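Local coordinates for uncharacterized protein YhfS (Escherichia coli, PDB 4J8L) that is a two-domain pyridoxal 5'-phosphate-dependent protein of unknown function, carrying its cofactor covalently on a lysine, and may have cysteine synthase activity, at residues A[256-270]-A[278-290]. Residues are numbered along the deposited sequence; the frame is centred on the assembly and turned at random.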
# COMPACT_ATOMS: atom_id res chain seq x y z
N LEU A 256 12.64 -7.77 -16.42
CA LEU A 256 11.96 -9.04 -16.57
C LEU A 256 10.89 -8.94 -17.65
O LEU A 256 10.79 -9.81 -18.51
CB LEU A 256 11.33 -9.45 -15.25
CG LEU A 256 10.53 -10.75 -15.20
CD1 LEU A 256 11.40 -11.92 -15.61
CD2 LEU A 256 9.98 -10.94 -13.80
N LEU A 257 10.08 -7.88 -17.59
CA LEU A 257 9.03 -7.68 -18.59
C LEU A 257 9.61 -7.62 -20.01
O LEU A 257 9.09 -8.26 -20.92
CB LEU A 257 8.23 -6.41 -18.31
CG LEU A 257 7.12 -6.08 -19.31
CD1 LEU A 257 6.01 -7.14 -19.29
CD2 LEU A 257 6.53 -4.69 -19.06
N ALA A 258 10.68 -6.86 -20.18
CA ALA A 258 11.32 -6.74 -21.49
C ALA A 258 11.82 -8.10 -22.00
O ALA A 258 11.64 -8.42 -23.18
CB ALA A 258 12.47 -5.73 -21.44
N LEU A 259 12.45 -8.87 -21.12
CA LEU A 259 12.94 -10.19 -21.50
C LEU A 259 11.80 -11.11 -21.93
O LEU A 259 11.91 -11.81 -22.94
CB LEU A 259 13.73 -10.82 -20.35
CG LEU A 259 15.10 -10.20 -20.05
CD1 LEU A 259 15.60 -10.62 -18.68
CD2 LEU A 259 16.09 -10.58 -21.14
N LEU A 260 10.70 -11.11 -21.18
CA LEU A 260 9.56 -11.95 -21.52
C LEU A 260 8.93 -11.51 -22.84
O LEU A 260 8.59 -12.34 -23.68
CB LEU A 260 8.51 -11.92 -20.41
CG LEU A 260 8.93 -12.62 -19.12
CD1 LEU A 260 7.91 -12.41 -18.01
CD2 LEU A 260 9.16 -14.11 -19.39
N ASN A 261 8.79 -10.20 -23.01
CA ASN A 261 8.25 -9.66 -24.26
C ASN A 261 9.16 -9.94 -25.45
O ASN A 261 8.71 -9.94 -26.60
CB ASN A 261 7.98 -8.16 -24.14
CG ASN A 261 6.67 -7.86 -23.43
OD1 ASN A 261 5.80 -8.72 -23.33
ND2 ASN A 261 6.52 -6.64 -22.94
N GLY A 262 10.44 -10.16 -25.17
CA GLY A 262 11.41 -10.46 -26.21
C GLY A 262 11.45 -11.93 -26.55
O GLY A 262 12.20 -12.35 -27.43
N GLY A 263 10.66 -12.73 -25.84
CA GLY A 263 10.53 -14.15 -26.15
C GLY A 263 11.48 -15.06 -25.40
O GLY A 263 11.78 -16.16 -25.88
N ALA A 264 11.94 -14.63 -24.23
CA ALA A 264 12.85 -15.43 -23.42
C ALA A 264 12.24 -16.77 -23.01
O ALA A 264 12.96 -17.74 -22.79
CB ALA A 264 13.30 -14.64 -22.18
N VAL A 265 10.92 -16.82 -22.90
CA VAL A 265 10.23 -18.04 -22.51
C VAL A 265 9.13 -18.33 -23.52
O VAL A 265 8.05 -17.76 -23.44
CB VAL A 265 9.62 -17.92 -21.10
CG1 VAL A 265 8.95 -19.21 -20.69
CG2 VAL A 265 10.71 -17.55 -20.08
N PRO A 266 9.41 -19.22 -24.49
CA PRO A 266 8.46 -19.50 -25.59
C PRO A 266 7.08 -19.91 -25.10
O PRO A 266 6.09 -19.63 -25.78
CB PRO A 266 9.13 -20.67 -26.32
CG PRO A 266 10.58 -20.51 -26.03
CD PRO A 266 10.66 -19.99 -24.63
N GLU A 267 7.01 -20.56 -23.94
CA GLU A 267 5.74 -21.04 -23.41
C GLU A 267 4.87 -19.91 -22.85
O GLU A 267 3.71 -20.13 -22.51
CB GLU A 267 5.97 -22.13 -22.35
CG GLU A 267 6.63 -23.40 -22.86
CD GLU A 267 8.15 -23.33 -22.90
OE1 GLU A 267 8.73 -22.28 -22.54
OE2 GLU A 267 8.77 -24.34 -23.28
N VAL A 268 5.43 -18.70 -22.75
CA VAL A 268 4.66 -17.53 -22.30
C VAL A 268 3.94 -16.84 -23.46
O VAL A 268 4.56 -16.49 -24.48
CB VAL A 268 5.56 -16.52 -21.55
CG1 VAL A 268 4.82 -15.20 -21.33
CG2 VAL A 268 6.00 -17.11 -20.23
N LYS A 269 2.64 -16.66 -23.31
CA LYS A 269 1.80 -16.02 -24.32
C LYS A 269 1.79 -14.49 -24.18
O LYS A 269 1.83 -13.76 -25.16
CB LYS A 269 0.37 -16.57 -24.20
CG LYS A 269 -0.65 -15.97 -25.17
CD LYS A 269 -2.00 -16.68 -25.02
CE LYS A 269 -3.01 -16.18 -26.04
NZ LYS A 269 -4.23 -17.04 -26.08
N SER A 270 1.73 -14.00 -22.95
CA SER A 270 1.74 -12.56 -22.74
C SER A 270 2.27 -12.22 -21.37
O SER A 270 2.24 -13.05 -20.46
CB SER A 270 0.33 -11.97 -22.91
OG SER A 270 -0.52 -12.34 -21.84
N SER A 278 -0.54 -4.41 -5.73
CA SER A 278 0.80 -3.86 -5.76
C SER A 278 1.34 -4.05 -7.17
O SER A 278 0.83 -4.89 -7.92
CB SER A 278 1.72 -4.55 -4.75
OG SER A 278 2.96 -3.85 -4.62
N LYS A 279 2.36 -3.28 -7.54
CA LYS A 279 2.90 -3.36 -8.89
C LYS A 279 3.72 -4.64 -9.04
O LYS A 279 4.72 -4.84 -8.36
CB LYS A 279 3.71 -2.10 -9.21
CG LYS A 279 4.06 -1.88 -10.67
CD LYS A 279 4.61 -0.47 -10.87
CE LYS A 279 5.13 -0.26 -12.28
NZ LYS A 279 5.71 1.11 -12.47
N VAL A 280 3.25 -5.52 -9.92
CA VAL A 280 3.80 -6.86 -10.11
C VAL A 280 3.70 -7.25 -11.58
O VAL A 280 3.13 -6.51 -12.40
CB VAL A 280 3.00 -7.92 -9.31
CG1 VAL A 280 3.12 -7.66 -7.81
CG2 VAL A 280 1.54 -7.93 -9.74
N LEU A 281 4.24 -8.41 -11.93
CA LEU A 281 4.07 -8.95 -13.27
C LEU A 281 2.90 -9.93 -13.35
O LEU A 281 2.68 -10.73 -12.44
CB LEU A 281 5.33 -9.69 -13.74
CG LEU A 281 6.26 -8.83 -14.59
CD1 LEU A 281 7.17 -8.03 -13.69
CD2 LEU A 281 7.04 -9.66 -15.59
N ILE A 282 2.14 -9.84 -14.43
CA ILE A 282 1.15 -10.86 -14.73
C ILE A 282 1.61 -11.64 -15.95
O ILE A 282 1.79 -11.08 -17.03
CB ILE A 282 -0.23 -10.26 -15.00
CG1 ILE A 282 -0.76 -9.62 -13.72
CG2 ILE A 282 -1.19 -11.34 -15.49
CD1 ILE A 282 -1.76 -8.56 -13.97
N VAL A 283 1.82 -12.93 -15.76
CA VAL A 283 2.38 -13.78 -16.81
C VAL A 283 1.37 -14.83 -17.23
O VAL A 283 0.88 -15.59 -16.41
CB VAL A 283 3.65 -14.47 -16.32
CG1 VAL A 283 4.23 -15.33 -17.42
CG2 VAL A 283 4.68 -13.42 -15.87
N GLU A 284 1.05 -14.84 -18.53
CA GLU A 284 0.07 -15.77 -19.08
C GLU A 284 0.78 -16.76 -20.00
O GLU A 284 1.61 -16.37 -20.81
CB GLU A 284 -1.00 -15.01 -19.87
CG GLU A 284 -2.11 -15.88 -20.46
CD GLU A 284 -2.88 -15.18 -21.56
OE1 GLU A 284 -2.30 -14.28 -22.21
OE2 GLU A 284 -4.06 -15.53 -21.79
N PHE A 285 0.43 -18.03 -19.86
CA PHE A 285 1.00 -19.09 -20.68
C PHE A 285 0.08 -19.47 -21.83
O PHE A 285 -1.13 -19.24 -21.78
CB PHE A 285 1.30 -20.31 -19.80
CG PHE A 285 2.15 -19.99 -18.61
CD1 PHE A 285 3.51 -19.75 -18.76
CD2 PHE A 285 1.58 -19.89 -17.35
CE1 PHE A 285 4.30 -19.41 -17.65
CE2 PHE A 285 2.36 -19.56 -16.24
CZ PHE A 285 3.72 -19.32 -16.39
N HIS A 286 0.65 -20.07 -22.87
CA HIS A 286 -0.13 -20.53 -24.02
C HIS A 286 -1.05 -21.68 -23.63
O HIS A 286 -2.17 -21.80 -24.13
CB HIS A 286 0.79 -20.99 -25.15
CG HIS A 286 1.46 -19.88 -25.89
ND1 HIS A 286 0.79 -19.08 -26.79
CD2 HIS A 286 2.74 -19.45 -25.89
CE1 HIS A 286 1.63 -18.20 -27.30
NE2 HIS A 286 2.82 -18.41 -26.77
N GLN A 287 -0.55 -22.54 -22.75
CA GLN A 287 -1.28 -23.70 -22.30
C GLN A 287 -1.69 -23.49 -20.85
O GLN A 287 -1.04 -22.72 -20.12
CB GLN A 287 -0.42 -24.96 -22.43
CG GLN A 287 0.15 -25.17 -23.82
CD GLN A 287 -0.92 -25.56 -24.82
OE1 GLN A 287 -1.89 -26.22 -24.47
NE2 GLN A 287 -0.74 -25.14 -26.07
N PRO A 288 -2.76 -24.17 -20.42
CA PRO A 288 -3.28 -24.01 -19.05
C PRO A 288 -2.43 -24.74 -18.02
O PRO A 288 -2.88 -25.74 -17.45
CB PRO A 288 -4.68 -24.63 -19.14
CG PRO A 288 -4.57 -25.64 -20.24
CD PRO A 288 -3.66 -24.99 -21.25
N ILE A 289 -1.23 -24.22 -17.78
CA ILE A 289 -0.26 -24.87 -16.92
C ILE A 289 0.05 -24.06 -15.67
O ILE A 289 1.00 -24.36 -14.95
CB ILE A 289 1.07 -25.11 -17.67
CG1 ILE A 289 1.63 -23.78 -18.18
CG2 ILE A 289 0.86 -26.09 -18.81
CD1 ILE A 289 3.05 -23.87 -18.74
N ALA A 290 -0.76 -23.04 -15.40
CA ALA A 290 -0.45 -22.09 -14.33
C ALA A 290 -0.31 -22.77 -12.97
O ALA A 290 0.66 -22.51 -12.25
CB ALA A 290 -1.50 -21.00 -14.26
O HOH W 1 2.37 -22.65 -22.27
O HOH W 2 -3.49 -20.20 -25.99
O HOH W 3 -0.38 -11.07 -19.14
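Lys269 and Ser270 both turn their backbone N-H toward one acceptor, Glu284 O. The bond from Lys269 N to Glu284 O is short, 2.7 Å, but bent (142° at the hydrogen), whereas that from Ser270 N is longer and straighter. Glu284 N returns a bond to Ser270 O at 2.9 Å, which with Ser270 N to Glu284 O makes Ser270–Glu284 a hydrogen-bonded pair. Lys269 N to Glu284 O and His286 N to Glu267 O lie on either side of Val268–Phe285, a non-hydrogen-bonded pair. The register slips by one residue between that pair and Ser270–Glu284.

Side-chain polar contacts lie on the face shared by Ser270 and Glu284. Ser270 OG, set between its own backbone N and carbonyl carbon (chi1 71°), gives a 2.7 Å hydrogen bond to Glu284 OE1 from the anti side, 22° out of the carboxylate plane. A water donates to both Ser270 OG and Ile282 O. The extended Lys269 chain runs beside Glu284, pointing the same way, yet Lys269 NZ stays 4.6 Å from Glu284 OE2, too far for a salt bridge; another water links this amine to His286 O.

One CH-pi contact is clear: Lys269 CB stands over the face of the His286 ring, near its centre, 3.7 Å from the centroid.

Apolar contacts join the helix end to strand 279-285 and the two strands to each other. Leu281 CD2 reaches Leu256 CG at 3.7 Å and also touches Leu260 CD1, which meets Val283 CG2 as well. Val283 CG1 in turn packs against Val268 CG2, 3.8 Å away, crossing at about a right angle. Val350 of helix 347-360 also touches Leu256.

Two residues opposite one define a classic beta bulge, here at the open end of the hairpin formed by strands 268-275 and 279-285, within the antiparallel sheet of the C-terminal region, with the end of helix 229-261 packed against it.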